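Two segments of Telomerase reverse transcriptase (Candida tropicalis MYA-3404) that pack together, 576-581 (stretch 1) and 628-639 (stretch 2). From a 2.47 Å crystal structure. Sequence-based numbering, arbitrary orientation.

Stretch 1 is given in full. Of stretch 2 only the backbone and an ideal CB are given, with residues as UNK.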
# COMPACT_ATOMS: atom_id res chain seq x y z
N THR A 576 -14.03 15.15 -8.72
CA THR A 576 -14.59 15.59 -10.01
C THR A 576 -16.00 15.03 -10.25
O THR A 576 -16.24 14.25 -11.17
CB THR A 576 -13.65 15.22 -11.17
OG1 THR A 576 -13.59 13.80 -11.32
CG2 THR A 576 -12.25 15.76 -10.91
N CYS A 577 -16.93 15.46 -9.39
CA CYS A 577 -18.30 14.94 -9.39
C CYS A 577 -19.25 15.95 -10.04
O CYS A 577 -19.81 16.82 -9.37
CB CYS A 577 -18.73 14.61 -7.96
SG CYS A 577 -18.34 15.90 -6.74
N LYS A 578 -19.43 15.83 -11.36
CA LYS A 578 -20.45 16.60 -12.07
C LYS A 578 -20.88 15.78 -13.29
O LYS A 578 -20.19 15.78 -14.31
CB LYS A 578 -19.92 17.97 -12.48
CG LYS A 578 -21.00 18.91 -13.02
CD LYS A 578 -20.42 19.99 -13.92
CE LYS A 578 -19.89 19.40 -15.22
NZ LYS A 578 -20.97 18.76 -16.02
N PHE A 579 -22.03 15.11 -13.19
CA PHE A 579 -22.48 14.17 -14.21
C PHE A 579 -23.99 14.26 -14.36
O PHE A 579 -24.70 14.80 -13.51
CB PHE A 579 -22.08 12.73 -13.88
CG PHE A 579 -20.61 12.55 -13.65
CD1 PHE A 579 -20.07 12.67 -12.38
CD2 PHE A 579 -19.76 12.26 -14.70
CE1 PHE A 579 -18.72 12.50 -12.16
CE2 PHE A 579 -18.41 12.09 -14.50
CZ PHE A 579 -17.89 12.21 -13.23
N ARG A 580 -24.49 13.69 -15.46
CA ARG A 580 -25.92 13.65 -15.75
C ARG A 580 -26.55 12.31 -15.39
O ARG A 580 -27.70 12.06 -15.77
CB ARG A 580 -26.17 13.96 -17.23
CG ARG A 580 -25.49 15.22 -17.74
CD ARG A 580 -25.73 15.40 -19.23
NE ARG A 580 -25.33 14.22 -20.00
CZ ARG A 580 -26.18 13.39 -20.60
NH1 ARG A 580 -27.48 13.61 -20.54
NH2 ARG A 580 -25.71 12.34 -21.26
N SER A 581 -25.83 11.44 -14.69
CA SER A 581 -26.35 10.12 -14.36
C SER A 581 -25.50 9.52 -13.25
O SER A 581 -24.32 9.85 -13.12
CB SER A 581 -26.35 9.20 -15.58
OG SER A 581 -25.03 8.89 -15.98
N UNK A 628 -22.44 12.78 -1.93
CA UNK A 628 -23.30 13.70 -1.20
C UNK A 628 -23.36 15.06 -1.89
O UNK A 628 -24.43 15.68 -1.95
CB UNK A 628 -22.81 13.86 0.24
N UNK A 629 -22.24 15.53 -2.43
CA UNK A 629 -22.19 16.87 -3.00
C UNK A 629 -23.11 16.99 -4.22
O UNK A 629 -23.80 18.00 -4.39
CB UNK A 629 -20.75 17.22 -3.39
N UNK A 630 -23.16 15.96 -5.06
CA UNK A 630 -23.86 16.05 -6.34
C UNK A 630 -25.12 15.20 -6.39
O UNK A 630 -25.72 15.08 -7.46
CB UNK A 630 -22.92 15.63 -7.47
N UNK A 631 -25.55 14.63 -5.27
CA UNK A 631 -26.71 13.74 -5.30
C UNK A 631 -27.96 14.48 -5.76
O UNK A 631 -28.69 14.00 -6.63
CB UNK A 631 -26.94 13.12 -3.92
N UNK A 632 -28.23 15.65 -5.18
CA UNK A 632 -29.44 16.38 -5.53
C UNK A 632 -29.45 16.79 -6.99
O UNK A 632 -30.48 16.71 -7.67
CB UNK A 632 -29.59 17.62 -4.64
N UNK A 633 -28.29 17.21 -7.52
CA UNK A 633 -28.23 17.62 -8.92
C UNK A 633 -28.52 16.45 -9.84
O UNK A 633 -29.34 16.56 -10.76
CB UNK A 633 -26.86 18.22 -9.25
N UNK A 634 -27.86 15.32 -9.60
CA UNK A 634 -28.03 14.16 -10.47
C UNK A 634 -29.42 13.56 -10.29
O UNK A 634 -30.07 13.17 -11.27
CB UNK A 634 -26.96 13.11 -10.18
N UNK A 635 -29.90 13.51 -9.05
CA UNK A 635 -31.23 12.93 -8.81
C UNK A 635 -32.33 13.73 -9.49
O UNK A 635 -33.41 13.19 -9.74
CB UNK A 635 -31.51 12.85 -7.31
N UNK A 636 -32.08 15.00 -9.81
CA UNK A 636 -33.06 15.79 -10.54
C UNK A 636 -33.30 15.23 -11.94
O UNK A 636 -34.43 15.24 -12.44
CB UNK A 636 -32.60 17.25 -10.63
N UNK A 637 -32.24 14.72 -12.58
CA UNK A 637 -32.30 14.26 -13.96
C UNK A 637 -32.08 12.76 -14.11
O UNK A 637 -32.07 12.26 -15.25
CB UNK A 637 -31.26 15.01 -14.80
N UNK A 638 -31.93 12.02 -13.02
CA UNK A 638 -31.68 10.58 -13.09
C UNK A 638 -32.04 9.95 -11.76
O UNK A 638 -31.53 10.38 -10.72
CB UNK A 638 -30.22 10.29 -13.45
N UNK A 639 -32.88 8.92 -11.79
CA UNK A 639 -33.40 8.34 -10.56
C UNK A 639 -32.35 7.43 -9.93
O UNK A 639 -31.78 6.56 -10.59
CB UNK A 639 -34.69 7.57 -10.83

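Stretch 1 is an irregular segment of chain whose CA atoms approach stretch 2 at three places: 6.4 Å from Cys577 CA to the CA of 630, 5.7 Å from Arg580 CA to that of 634, and 5.5 Å from Ser581 CA to that of 638. Positions 630 and 634, one helical turn apart, face the same way, and 638 follows in the loop, so these positions and their neighbours 629 and 637 carry the analysis.

Position 628 has helical angles (-64/-39) and an ideal CB with nothing of stretch 1 within 5.5 Å. Almost any helix-tolerant residue would serve; it is Gln628, extended with chi1 and chi2 both t.

At 629 the CA-to-CB bond points toward stretch 1, and the ideal CB lies 4.3 Å from Cys577 SG. A small or medium side chain, apolar or hydroxylated, would suit a thiol. The residue is Thr629, whose modelled CB is 4.4 Å from Cys577 SG; its OG1 bonds elsewhere in the structure.

Position 630 also points toward stretch 1, with its ideal CB 3.8 Å from Cys577 O and 5.2 Å from Lys578 N. So close a backbone favours a small residue such as Ala, Ser or Cys. Ser630 is found, in rotamer p, with OG 3.8 Å from Cys577 CB. That is a packing contact; the hydroxyl bonds to a residue just outside the stretch.

Positions 631 and 632 are helical, and their CB atoms find nothing of stretch 1 within reach, so stretch 1 imposes no choice. They are Phe631 and Ala632.

The bond at 633 points toward stretch 1, yet no atom lies within 5.5 Å of the ideal CB. Many residues fit; Thr633 still keeps its distance, with CG2 5.2 Å from Phe579 O.

Position 634 faces residues 579 to 581 of stretch 1: its ideal CB is 4.4 Å from Phe579 O, 4.9 Å from Ser581 N and 5.3 Å from Arg580 C. Backbone close by and the Phe579 side chain beyond favour a medium aliphatic group, Val, Ile, Leu or Met. Ile634, chi1 m and chi2 t, sends CD1 to 4.4 Å from Phe579 CB, while its CG1 lies 3.3 Å from Phe579 O and its CG2 3.6 Å from Ser581 C.

Positions 635 and 636 are out of reach and unconstrained by stretch 1; they are Ser635 and Lys636.

At 637 the backbone angles (-115/3) depart from the preceding helical values. The CB points toward stretch 1, 4.7 Å from Arg580 O, with room for a longer polar or flexible chain. Gln637 fills it: OE1 lies 3.3 Å from Arg580 CB and NE2 3.8 Å from Phe579 O, neither contact a hydrogen bond.

Position 638 is extended (-160/127), its ideal CB 3.9 Å from Arg580 O and 4.0 Å from Ser581 CA. A compact residue fits, Ser, Asn, Asp or Thr among them. Asp638, rotamer t, places OD2 3.4 Å from Ser581 CA and 3.8 Å from Ser581 CB; OD2 bonds just outside the stretches.

Position 639 is out of reach and leaves the choice open: Ser639.

Stretch 2 628-639: QTSFATISKQDS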
# COMPACT_ATOMS: atom_id res chain seq x y z
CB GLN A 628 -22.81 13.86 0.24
CG GLN A 628 -23.66 14.80 1.09
CD GLN A 628 -23.11 14.98 2.50
OE1 GLN A 628 -22.06 14.43 2.85
NE2 GLN A 628 -23.82 15.74 3.32
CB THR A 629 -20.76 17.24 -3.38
OG1 THR A 629 -19.95 17.29 -2.20
CG2 THR A 629 -20.71 18.60 -4.07
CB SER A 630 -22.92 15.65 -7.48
OG SER A 630 -22.46 14.32 -7.31
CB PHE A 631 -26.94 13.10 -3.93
CG PHE A 631 -28.05 12.09 -3.92
CD1 PHE A 631 -27.81 10.77 -4.28
CD2 PHE A 631 -29.34 12.46 -3.57
CE1 PHE A 631 -28.83 9.84 -4.28
CE2 PHE A 631 -30.37 11.53 -3.57
CZ PHE A 631 -30.11 10.22 -3.92
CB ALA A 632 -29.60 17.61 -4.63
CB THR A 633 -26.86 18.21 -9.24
OG1 THR A 633 -26.61 19.35 -8.41
CG2 THR A 633 -26.80 18.62 -10.70
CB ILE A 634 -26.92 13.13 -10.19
CG1 ILE A 634 -25.54 13.74 -10.47
CG2 ILE A 634 -27.13 11.86 -11.01
CD1 ILE A 634 -24.39 12.82 -10.13
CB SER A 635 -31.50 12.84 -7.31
OG SER A 635 -32.74 12.18 -7.08
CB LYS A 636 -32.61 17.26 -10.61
CG LYS A 636 -33.19 18.06 -11.77
CD LYS A 636 -32.67 19.49 -11.80
CE LYS A 636 -33.33 20.28 -12.93
NZ LYS A 636 -33.01 21.74 -12.88
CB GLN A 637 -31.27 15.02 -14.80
CG GLN A 637 -29.87 15.02 -14.19
CD GLN A 637 -28.84 15.75 -15.03
OE1 GLN A 637 -28.81 15.61 -16.25
NE2 GLN A 637 -27.98 16.53 -14.38
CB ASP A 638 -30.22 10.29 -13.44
CG ASP A 638 -29.89 8.80 -13.41
OD1 ASP A 638 -30.66 8.01 -14.00
OD2 ASP A 638 -28.87 8.42 -12.81
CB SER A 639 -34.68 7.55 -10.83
OG SER A 639 -35.13 6.95 -9.63
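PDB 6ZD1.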